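Local coordinates for protein 23S rRNA (guanine(2535)-N(1))-methyltransferase (Streptomyces viridochromogenes, PDB 1O9G) that methylates N1 of guanine-2535 in 23S ribosomal RNA, using S-adenosyl-L-methionine as methyl donor, and so confers resistance to the orthosomycin antibiotic avilamycin, at residues L99-E109 and L134-L145; A208-I219 and K231-A242. The protein carries 3 engineered substitutions. All coordinates share one frame; numbering follows the deposited sequence.

Contact 1: L99-E109 and L134-L145; sequences LLSPAGLTARE and LRERLTAEGGAL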
loop_
_atom_site.group_PDB
_atom_site.type_symbol
_atom_site.label_atom_id
_atom_site.label_comp_id
_atom_site.label_asym_id
_atom_site.label_seq_id
_atom_site.Cartn_x
_atom_site.Cartn_y
_atom_site.Cartn_z
ATOM N N LEU A 99 8.948 -3.586 9.917
ATOM C CA LEU A 99 9.727 -4.421 9.020
ATOM C C LEU A 99 10.442 -3.669 7.904
ATOM O O LEU A 99 11.185 -4.273 7.139
ATOM C CB LEU A 99 8.830 -5.510 8.408
ATOM C CG LEU A 99 8.124 -6.400 9.440
ATOM C CD1 LEU A 99 7.133 -7.262 8.714
ATOM C CD2 LEU A 99 9.112 -7.233 10.226
ATOM N N LEU A 100 10.242 -2.364 7.818
ATOM C CA LEU A 100 10.910 -1.547 6.806
ATOM C C LEU A 100 12.297 -1.109 7.239
ATOM O O LEU A 100 12.924 -0.332 6.529
ATOM C CB LEU A 100 10.053 -0.351 6.424
ATOM C CG LEU A 100 8.750 -0.737 5.755
ATOM C CD1 LEU A 100 7.944 0.481 5.503
ATOM C CD2 LEU A 100 8.978 -1.510 4.444
ATOM N N SER A 101 12.769 -1.578 8.380
ATOM C CA SER A 101 14.175 -1.377 8.733
ATOM C C SER A 101 14.875 -2.705 8.941
ATOM O O SER A 101 14.249 -3.694 9.314
ATOM C CB SER A 101 14.336 -0.514 9.967
ATOM O OG SER A 101 14.103 -1.275 11.125
ATOM N N PRO A 102 16.176 -2.761 8.696
ATOM C CA PRO A 102 16.906 -3.988 9.054
ATOM C C PRO A 102 16.701 -4.423 10.505
ATOM O O PRO A 102 16.515 -5.638 10.715
ATOM C CB PRO A 102 18.354 -3.636 8.745
ATOM C CG PRO A 102 18.247 -2.614 7.640
ATOM C CD PRO A 102 17.045 -1.784 8.019
ATOM N N ALA A 103 16.628 -3.504 11.456
ATOM C CA ALA A 103 16.446 -3.876 12.866
ATOM C C ALA A 103 15.097 -4.555 13.067
ATOM O O ALA A 103 15.000 -5.504 13.809
ATOM C CB ALA A 103 16.567 -2.676 13.804
ATOM N N GLY A 104 14.056 -4.074 12.411
ATOM C CA GLY A 104 12.748 -4.697 12.523
ATOM C C GLY A 104 12.695 -6.099 11.961
ATOM O O GLY A 104 12.048 -7.024 12.511
ATOM N N LEU A 105 13.389 -6.290 10.850
ATOM C CA LEU A 105 13.474 -7.609 10.233
ATOM C C LEU A 105 14.304 -8.548 11.092
ATOM O O LEU A 105 13.966 -9.714 11.207
ATOM C CB LEU A 105 14.012 -7.523 8.805
ATOM C CG LEU A 105 12.948 -7.033 7.830
ATOM C CD1 LEU A 105 13.577 -6.511 6.551
ATOM C CD2 LEU A 105 11.930 -8.116 7.535
ATOM N N THR A 106 15.360 -8.041 11.729
ATOM C CA THR A 106 16.170 -8.840 12.647
ATOM C C THR A 106 15.318 -9.281 13.831
ATOM O O THR A 106 15.414 -10.431 14.232
ATOM C CB THR A 106 17.385 -8.042 13.091
ATOM O OG1 THR A 106 18.289 -7.943 11.995
ATOM C CG2 THR A 106 18.155 -8.750 14.169
ATOM N N ALA A 107 14.487 -8.392 14.371
ATOM C CA ALA A 107 13.612 -8.712 15.494
ATOM C C ALA A 107 12.588 -9.783 15.104
ATOM O O ALA A 107 12.353 -10.719 15.849
ATOM C CB ALA A 107 12.917 -7.480 16.019
ATOM N N ARG A 108 12.004 -9.676 13.924
ATOM C CA ARG A 108 11.056 -10.665 13.449
ATOM C C ARG A 108 11.708 -12.012 13.215
ATOM O O ARG A 108 11.115 -13.056 13.541
ATOM C CB ARG A 108 10.344 -10.129 12.196
ATOM C CG ARG A 108 9.262 -11.015 11.612
ATOM C CD ARG A 108 8.161 -11.386 12.536
ATOM N NE ARG A 108 6.969 -11.786 11.796
ATOM C CZ ARG A 108 5.900 -12.357 12.317
ATOM N NH1 ARG A 108 5.836 -12.660 13.597
ATOM N NH2 ARG A 108 4.883 -12.628 11.528
ATOM N N GLU A 109 12.891 -11.999 12.632
ATOM C CA GLU A 109 13.646 -13.236 12.395
ATOM C C GLU A 109 13.907 -13.922 13.736
ATOM O O GLU A 109 13.758 -15.142 13.845
ATOM C CB GLU A 109 14.990 -12.972 11.695
ATOM C CG GLU A 109 15.788 -14.223 11.393
ATOM C CD GLU A 109 17.147 -13.954 10.768
ATOM O OE1 GLU A 109 17.406 -12.804 10.382
ATOM O OE2 GLU A 109 17.941 -14.914 10.686
ATOM N N LEU A 134 14.845 -10.996 3.222
ATOM C CA LEU A 134 14.240 -9.671 3.064
ATOM C C LEU A 134 15.173 -8.608 3.631
ATOM O O LEU A 134 15.270 -7.525 3.059
ATOM C CB LEU A 134 12.835 -9.593 3.715
ATOM C CG LEU A 134 11.737 -10.382 3.017
ATOM C CD1 LEU A 134 10.484 -10.375 3.908
ATOM C CD2 LEU A 134 11.449 -9.803 1.646
ATOM N N ARG A 135 15.781 -8.870 4.779
ATOM C CA ARG A 135 16.751 -7.946 5.377
ATOM C C ARG A 135 17.953 -7.724 4.470
ATOM O O ARG A 135 18.394 -6.593 4.305
ATOM C CB ARG A 135 17.216 -8.391 6.752
ATOM C CG ARG A 135 18.222 -7.463 7.408
ATOM C CD ARG A 135 18.650 -7.826 8.818
ATOM N NE ARG A 135 18.786 -9.258 9.022
ATOM C CZ ARG A 135 19.771 -10.009 8.572
ATOM N NH1 ARG A 135 20.792 -9.475 7.913
ATOM N NH2 ARG A 135 19.748 -11.316 8.824
ATOM N N GLU A 136 18.482 -8.788 3.889
ATOM C CA GLU A 136 19.622 -8.674 2.996
ATOM C C GLU A 136 19.282 -7.825 1.762
ATOM O O GLU A 136 20.085 -6.979 1.365
ATOM C CB GLU A 136 20.173 -10.054 2.609
ATOM C CG GLU A 136 20.726 -10.817 3.811
ATOM C CD GLU A 136 21.042 -12.275 3.530
ATOM O OE1 GLU A 136 20.568 -12.824 2.505
ATOM O OE2 GLU A 136 21.773 -12.866 4.357
ATOM N N ARG A 137 18.111 -8.024 1.174
ATOM C CA ARG A 137 17.659 -7.203 0.057
ATOM C C ARG A 137 17.442 -5.741 0.483
ATOM O O ARG A 137 17.908 -4.838 -0.211
ATOM C CB ARG A 137 16.399 -7.789 -0.620
ATOM C CG ARG A 137 16.687 -9.025 -1.441
ATOM C CD ARG A 137 15.564 -9.516 -2.361
ATOM N NE ARG A 137 14.411 -10.103 -1.667
ATOM C CZ ARG A 137 14.305 -11.379 -1.280
ATOM N NH1 ARG A 137 15.299 -12.246 -1.475
ATOM N NH2 ARG A 137 13.190 -11.807 -0.694
ATOM N N LEU A 138 16.831 -5.522 1.635
ATOM C CA LEU A 138 16.564 -4.182 2.108
ATOM C C LEU A 138 17.871 -3.410 2.302
ATOM O O LEU A 138 18.002 -2.259 1.883
ATOM C CB LEU A 138 15.739 -4.199 3.400
ATOM C CG LEU A 138 15.440 -2.867 4.109
ATOM C CD1 LEU A 138 14.548 -2.019 3.225
ATOM C CD2 LEU A 138 14.784 -3.101 5.428
ATOM N N THR A 139 18.844 -4.043 2.933
ATOM C CA THR A 139 20.144 -3.456 3.199
ATOM C C THR A 139 20.830 -3.056 1.891
ATOM O O THR A 139 21.371 -1.955 1.790
ATOM C CB THR A 139 20.986 -4.485 3.982
ATOM O OG1 THR A 139 20.370 -4.700 5.261
ATOM C CG2 THR A 139 22.384 -3.982 4.274
ATOM N N ALA A 140 20.812 -3.942 0.897
ATOM C CA ALA A 140 21.476 -3.688 -0.375
ATOM C C ALA A 140 20.744 -2.667 -1.264
ATOM O O ALA A 140 21.366 -2.008 -2.065
ATOM C CB ALA A 140 21.716 -4.990 -1.130
ATOM N N GLU A 141 19.442 -2.526 -1.080
ATOM C CA GLU A 141 18.598 -1.716 -1.967
ATOM C C GLU A 141 18.305 -0.313 -1.428
ATOM O O GLU A 141 17.524 0.426 -2.031
ATOM C CB GLU A 141 17.303 -2.492 -2.299
ATOM C CG GLU A 141 17.583 -3.731 -3.139
ATOM C CD GLU A 141 16.433 -4.726 -3.276
ATOM O OE1 GLU A 141 15.293 -4.410 -2.899
ATOM O OE2 GLU A 141 16.730 -5.849 -3.751
ATOM N N GLY A 142 18.977 0.076 -0.347
ATOM C CA GLY A 142 18.876 1.415 0.205
ATOM C C GLY A 142 18.946 1.505 1.719
ATOM O O GLY A 142 19.055 2.626 2.238
ATOM N N GLY A 143 18.862 0.372 2.429
ATOM C CA GLY A 143 18.778 0.381 3.878
ATOM C C GLY A 143 17.363 0.713 4.355
ATOM O O GLY A 143 16.399 0.637 3.587
ATOM N N ALA A 144 17.246 1.112 5.613
ATOM C CA ALA A 144 15.949 1.381 6.199
ATOM C C ALA A 144 15.174 2.374 5.328
ATOM O O ALA A 144 15.730 3.357 4.850
ATOM C CB ALA A 144 16.068 1.921 7.598
ATOM N N LEU A 145 13.888 2.110 5.174
ATOM C CA LEU A 145 13.006 2.952 4.426
ATOM C C LEU A 145 12.243 3.861 5.391
ATOM O O LEU A 145 11.434 3.365 6.194
ATOM C CB LEU A 145 12.019 2.112 3.628
ATOM C CG LEU A 145 11.014 2.898 2.796
ATOM C CD1 LEU A 145 11.643 3.836 1.807
ATOM C CD2 LEU A 145 10.071 1.923 2.072
HETATM O O HOH W 1 12.189 2.239 8.628
HETATM O O HOH W 2 16.346 -10.543 9.420
#
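R135 and E109 form a salt bridge across two antiparallel helices, with NH2 of R135 3.2 Å from OE1 of E109. The carboxylate and guanidinium planes lie only 9° apart, and the hydrogen bond reaches the syn lone pair of OE1 at the edge of the guanidinium. One water doubles the link, donating a hydrogen bond to OE1 of E109 and accepting one from NE of R135. The other oxygen of E109 is engaged by R113 one turn on, so the carboxylate is shared between two arginines. A backbone bond, L145 N to L100 O at 3.0 Å, closes the opposite end of the contact, where the chain leaves the helix pair for strand 147-151. Helices 102-119 and 122-140 make a helical hairpin, their axes 9.3 Å apart here and 173° between directions; S101 caps the first, its OG accepting from G104 N. R135 is a knob in a hole formed by P102, L105, T106 and E109, and the bend at chi3 (38°) turns its head toward E109. Deeper in, CD1 of L105 lies 3.7 Å from CA of R135 and also meets CD2 of L138. That same CD2 is 3.7 Å from CD of P102, the two side chains crossing at about a right angle. A144 CB borders the proline ring and S101 CB.

Contact 2: A208-I219 and K231-A242; sequences AVIAVTDRSRKI and KIGTRSAVMVRA. Engineered in segment 231-242: M239 (natural residue Leu).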
loop_
_atom_site.group_PDB
_atom_site.type_symbol
_atom_site.label_atom_id
_atom_site.label_comp_id
_atom_site.label_asym_id
_atom_site.label_seq_id
_atom_site.Cartn_x
_atom_site.Cartn_y
_atom_site.Cartn_z
ATOM N N ALA A 208 0.749 14.219 -8.708
ATOM C CA ALA A 208 0.610 12.970 -7.995
ATOM C C ALA A 208 -0.402 12.066 -8.695
ATOM O O ALA A 208 -1.456 12.519 -9.147
ATOM C CB ALA A 208 0.150 13.215 -6.579
ATOM N N VAL A 209 -0.103 10.781 -8.701
ATOM C CA VAL A 209 -0.986 9.739 -9.209
ATOM C C VAL A 209 -1.663 9.069 -8.032
ATOM O O VAL A 209 -0.991 8.559 -7.128
ATOM C CB VAL A 209 -0.209 8.723 -10.023
ATOM C CG1 VAL A 209 -1.089 7.581 -10.495
ATOM C CG2 VAL A 209 0.507 9.420 -11.208
ATOM N N ILE A 210 -2.987 9.073 -8.076
ATOM C CA ILE A 210 -3.830 8.416 -7.091
ATOM C C ILE A 210 -4.383 7.129 -7.685
ATOM O O ILE A 210 -5.153 7.153 -8.621
ATOM C CB ILE A 210 -4.986 9.301 -6.625
ATOM C CG1 ILE A 210 -4.483 10.646 -6.090
ATOM C CG2 ILE A 210 -5.789 8.577 -5.567
ATOM C CD1 ILE A 210 -5.524 11.696 -6.020
ATOM N N ALA A 211 -4.023 6.010 -7.068
ATOM C CA ALA A 211 -4.422 4.675 -7.547
ATOM C C ALA A 211 -5.272 4.040 -6.437
ATOM O O ALA A 211 -4.835 3.890 -5.303
ATOM C CB ALA A 211 -3.242 3.830 -7.824
ATOM N N VAL A 212 -6.494 3.676 -6.795
ATOM C CA VAL A 212 -7.398 2.982 -5.884
ATOM C C VAL A 212 -7.859 1.664 -6.487
ATOM O O VAL A 212 -8.058 1.549 -7.690
ATOM C CB VAL A 212 -8.588 3.875 -5.508
ATOM C CG1 VAL A 212 -8.112 5.184 -4.898
ATOM C CG2 VAL A 212 -9.438 4.190 -6.687
ATOM N N THR A 213 -8.042 0.678 -5.631
ATOM C CA THR A 213 -8.486 -0.643 -6.036
ATOM C C THR A 213 -9.628 -1.118 -5.133
ATOM O O THR A 213 -9.756 -0.698 -3.979
ATOM C CB THR A 213 -7.276 -1.609 -6.093
ATOM O OG1 THR A 213 -7.701 -2.908 -6.488
ATOM C CG2 THR A 213 -6.600 -1.776 -4.744
ATOM N N ASP A 214 -10.486 -1.963 -5.690
ATOM C CA ASP A 214 -11.731 -2.417 -5.044
ATOM C C ASP A 214 -12.096 -3.772 -5.632
ATOM O O ASP A 214 -11.594 -4.155 -6.682
ATOM C CB ASP A 214 -12.849 -1.415 -5.364
ATOM C CG ASP A 214 -13.959 -1.350 -4.317
ATOM O OD1 ASP A 214 -14.160 -2.293 -3.512
ATOM O OD2 ASP A 214 -14.717 -0.359 -4.255
ATOM N N ARG A 215 -12.987 -4.477 -4.951
ATOM C CA ARG A 215 -13.641 -5.647 -5.506
ATOM C C ARG A 215 -14.800 -5.150 -6.353
ATOM O O ARG A 215 -15.933 -5.005 -5.879
ATOM C CB ARG A 215 -14.142 -6.552 -4.385
ATOM C CG ARG A 215 -14.648 -7.902 -4.848
ATOM C CD ARG A 215 -13.552 -8.951 -4.958
ATOM N NE ARG A 215 -12.867 -9.197 -3.685
ATOM C CZ ARG A 215 -11.612 -9.637 -3.562
ATOM N NH1 ARG A 215 -10.866 -9.888 -4.638
ATOM N NH2 ARG A 215 -11.096 -9.837 -2.351
ATOM N N SER A 216 -14.504 -4.848 -7.607
ATOM C CA SER A 216 -15.537 -4.436 -8.542
ATOM C C SER A 216 -15.077 -4.590 -9.977
ATOM O O SER A 216 -13.940 -4.948 -10.243
ATOM C CB SER A 216 -15.955 -3.001 -8.288
ATOM O OG SER A 216 -15.004 -2.135 -8.833
ATOM N N ARG A 217 -15.994 -4.350 -10.904
ATOM C CA ARG A 217 -15.683 -4.460 -12.322
ATOM C C ARG A 217 -15.102 -3.144 -12.833
ATOM O O ARG A 217 -14.299 -3.142 -13.765
ATOM C CB ARG A 217 -16.933 -4.858 -13.124
ATOM C CG ARG A 217 -17.736 -6.050 -12.566
ATOM C CD ARG A 217 -16.927 -7.160 -11.877
ATOM N NE ARG A 217 -16.301 -8.080 -12.834
ATOM C CZ ARG A 217 -15.057 -8.562 -12.744
ATOM N NH1 ARG A 217 -14.249 -8.221 -11.742
ATOM N NH2 ARG A 217 -14.611 -9.400 -13.674
ATOM N N LYS A 218 -15.503 -2.040 -12.210
ATOM C CA LYS A 218 -15.163 -0.697 -12.664
ATOM C C LYS A 218 -15.440 0.311 -11.538
ATOM O O LYS A 218 -16.574 0.439 -11.080
ATOM C CB LYS A 218 -15.977 -0.336 -13.912
ATOM C CG LYS A 218 -15.487 0.919 -14.624
ATOM C CD LYS A 218 -16.018 1.041 -16.047
ATOM C CE LYS A 218 -15.344 0.049 -17.021
ATOM N NZ LYS A 218 -13.847 0.026 -16.920
ATOM N N ILE A 219 -14.413 1.045 -11.105
ATOM C CA ILE A 219 -14.560 2.023 -10.036
ATOM C C ILE A 219 -15.023 3.348 -10.620
ATOM O O ILE A 219 -14.373 3.879 -11.506
ATOM C CB ILE A 219 -13.223 2.182 -9.299
ATOM C CG1 ILE A 219 -12.912 0.888 -8.536
ATOM C CG2 ILE A 219 -13.266 3.384 -8.336
ATOM C CD1 ILE A 219 -11.463 0.749 -8.110
ATOM N N LYS A 231 -8.412 -4.536 -14.741
ATOM C CA LYS A 231 -9.249 -5.581 -14.158
ATOM C C LYS A 231 -8.433 -6.860 -14.123
ATOM O O LYS A 231 -7.996 -7.340 -15.178
ATOM C CB LYS A 231 -10.480 -5.815 -15.033
ATOM C CG LYS A 231 -11.394 -4.606 -15.153
ATOM C CD LYS A 231 -12.418 -4.798 -16.275
ATOM C CE LYS A 231 -13.500 -5.810 -15.879
ATOM N NZ LYS A 231 -14.280 -6.326 -17.045
ATOM N N ILE A 232 -8.175 -7.384 -12.928
ATOM C CA ILE A 232 -7.484 -8.654 -12.764
ATOM C C ILE A 232 -8.253 -9.461 -11.741
ATOM O O ILE A 232 -8.450 -9.014 -10.621
ATOM C CB ILE A 232 -6.032 -8.429 -12.275
ATOM C CG1 ILE A 232 -5.245 -7.554 -13.269
ATOM C CG2 ILE A 232 -5.326 -9.759 -12.024
ATOM C CD1 ILE A 232 -4.853 -8.242 -14.536
ATOM N N GLY A 233 -8.690 -10.651 -12.134
ATOM C CA GLY A 233 -9.514 -11.485 -11.278
ATOM C C GLY A 233 -10.804 -10.765 -10.898
ATOM O O GLY A 233 -11.486 -10.143 -11.772
ATOM N N THR A 234 -11.105 -10.797 -9.588
ATOM C CA THR A 234 -12.291 -10.131 -9.047
ATOM C C THR A 234 -12.040 -8.653 -8.666
ATOM O O THR A 234 -12.927 -7.994 -8.121
ATOM C CB THR A 234 -12.811 -10.913 -7.813
ATOM O OG1 THR A 234 -12.567 -12.319 -7.974
ATOM C CG2 THR A 234 -14.327 -10.833 -7.702
ATOM N N ARG A 235 -10.847 -8.135 -8.958
ATOM C CA ARG A 235 -10.466 -6.785 -8.546
ATOM C C ARG A 235 -10.297 -5.838 -9.747
ATOM O O ARG A 235 -9.911 -6.257 -10.817
ATOM C CB ARG A 235 -9.151 -6.829 -7.778
ATOM C CG ARG A 235 -9.268 -7.195 -6.287
ATOM C CD ARG A 235 -7.968 -6.938 -5.528
ATOM N NE ARG A 235 -7.977 -7.391 -4.128
ATOM C CZ ARG A 235 -7.814 -8.647 -3.758
ATOM N NH1 ARG A 235 -7.819 -8.977 -2.468
ATOM N NH2 ARG A 235 -7.653 -9.600 -4.673
ATOM N N SER A 236 -10.629 -4.563 -9.565
ATOM C CA SER A 236 -10.268 -3.540 -10.522
ATOM C C SER A 236 -9.481 -2.432 -9.823
ATOM O O SER A 236 -9.473 -2.327 -8.606
ATOM C CB SER A 236 -11.493 -2.963 -11.226
ATOM O OG SER A 236 -12.317 -2.264 -10.322
ATOM N N ALA A 237 -8.798 -1.634 -10.616
ATOM C CA ALA A 237 -8.119 -0.448 -10.138
ATOM C C ALA A 237 -8.347 0.686 -11.110
ATOM O O ALA A 237 -8.624 0.459 -12.281
ATOM C CB ALA A 237 -6.650 -0.719 -9.963
ATOM N N VAL A 238 -8.233 1.903 -10.595
ATOM C CA VAL A 238 -8.300 3.110 -11.405
ATOM C C VAL A 238 -7.238 4.065 -10.864
ATOM O O VAL A 238 -6.961 4.077 -9.680
ATOM C CB VAL A 238 -9.720 3.734 -11.389
ATOM C CG1 VAL A 238 -10.103 4.230 -10.013
ATOM C CG2 VAL A 238 -9.812 4.827 -12.441
HETATM N N MSE A 239 -6.650 4.828 -11.789
HETATM C CA MSE A 239 -5.676 5.847 -11.419
HETATM C C MSE A 239 -6.097 7.182 -11.988
HETATM O O MSE A 239 -6.529 7.252 -13.110
HETATM C CB MSE A 239 -4.316 5.521 -12.038
HETATM C CG MSE A 239 -3.745 4.187 -11.682
HETATM SE SE MSE A 239 -2.041 3.913 -12.538
HETATM C CE MSE A 239 -2.212 5.176 -14.053
ATOM N N VAL A 240 -5.932 8.215 -11.175
ATOM C CA VAL A 240 -6.208 9.578 -11.580
ATOM C C VAL A 240 -5.062 10.495 -11.156
ATOM O O VAL A 240 -4.312 10.216 -10.256
ATOM C CB VAL A 240 -7.542 10.122 -10.951
ATOM C CG1 VAL A 240 -8.742 9.316 -11.424
ATOM C CG2 VAL A 240 -7.469 10.180 -9.495
ATOM N N ARG A 241 -4.955 11.619 -11.837
ATOM C CA ARG A 241 -3.984 12.614 -11.495
ATOM C C ARG A 241 -4.599 13.646 -10.563
ATOM O O ARG A 241 -5.704 14.100 -10.815
ATOM C CB ARG A 241 -3.510 13.308 -12.762
ATOM C CG ARG A 241 -2.530 14.421 -12.486
ATOM C CD ARG A 241 -1.528 14.688 -13.571
ATOM N NE ARG A 241 -0.805 13.501 -13.987
ATOM C CZ ARG A 241 -0.928 12.889 -15.158
ATOM N NH1 ARG A 241 -1.831 13.304 -16.058
ATOM N NH2 ARG A 241 -0.141 11.833 -15.437
ATOM N N ALA A 242 -3.846 14.074 -9.570
ATOM C CA ALA A 242 -4.333 15.039 -8.573
ATOM C C ALA A 242 -4.845 16.315 -9.246
ATOM O O ALA A 242 -5.954 16.746 -8.958
ATOM C CB ALA A 242 -3.263 15.353 -7.565
HETATM O O HOH W 3 -12.415 -6.520 -12.642
HETATM O O HOH W 4 -15.813 -8.308 -9.022
HETATM O O HOH W 5 -15.843 -3.533 -16.659
HETATM O O HOH W 6 -11.630 0.377 -12.604
#
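V212 lays its CG2 against CG1 of V238 at 3.4 Å, the two valines running alongside with the same heading. The pair is closer than two methyls normally approach. In V238, chi1 of 65° tucks CG1 in between the N and C of its own backbone, and this methyl also meets CG2 of I219, which comes back over this face after the strand ends. I210 and V240 continue the same face, CB to CG2 3.9 Å, against L197 of helix 190-203. On the other face, the CB of A211 touches CG of M239, an engineered selenomethionine, and CG1 of V209 touches its CB; helix 33-45 covers A211 and V209 there. Strands 209-214 and 235-241 are antiparallel neighbours in the mixed seven-stranded sheet of a Rossmann-like methyltransferase, where 235-241 runs against the parallel strands. Paired bonds at I210-V240, V212-V238 and D214-S236 zip them together, and A242 N to A208 O adds a rung beyond them. S236 O takes two donors, the strand bond from D214 N and a second from T213 OG1 at 2.8 Å, the hydroxyl standing 41° out of the carbonyl plane. S216 OG and S236 OG share a hydrogen bond of 3.1 Å, while a water bridges I219 N and A237 O. Beside the type II' turn I232-R235, which links strands 228-232 and 235-241, R215 NH1 sits 3.2 Å above one face of the R235 guanidinium, offset toward its rim, with the planes 63° apart. These like charges probably repel. R217 turns the edge of its guanidinium to the turn, NH1 giving G233 O a weak bond of 3.4 Å.

Worked through from the N terminus, the chain makes the two contacts one after the other. Contact 1 comes first, closing a loop that is almost wholly helical: helix 102-119 turns back through helix 122-140, and the chain then enters edge strand 147-151. It ties this hairpin to the neighbourhood of strand 77-84 and helix 64-72. Contact 2 opens after contact 1 has closed, so the two neither nest nor cross. Its loop is short and contains the beginning of edge strand 228-232, whose hairpin with 235-241 inserts the last strand beside 209-214. The centres of contacts 1 and 2 lie about 30 Å apart, on opposite sides of the chain's centre, with nearest atoms about 16 Å apart.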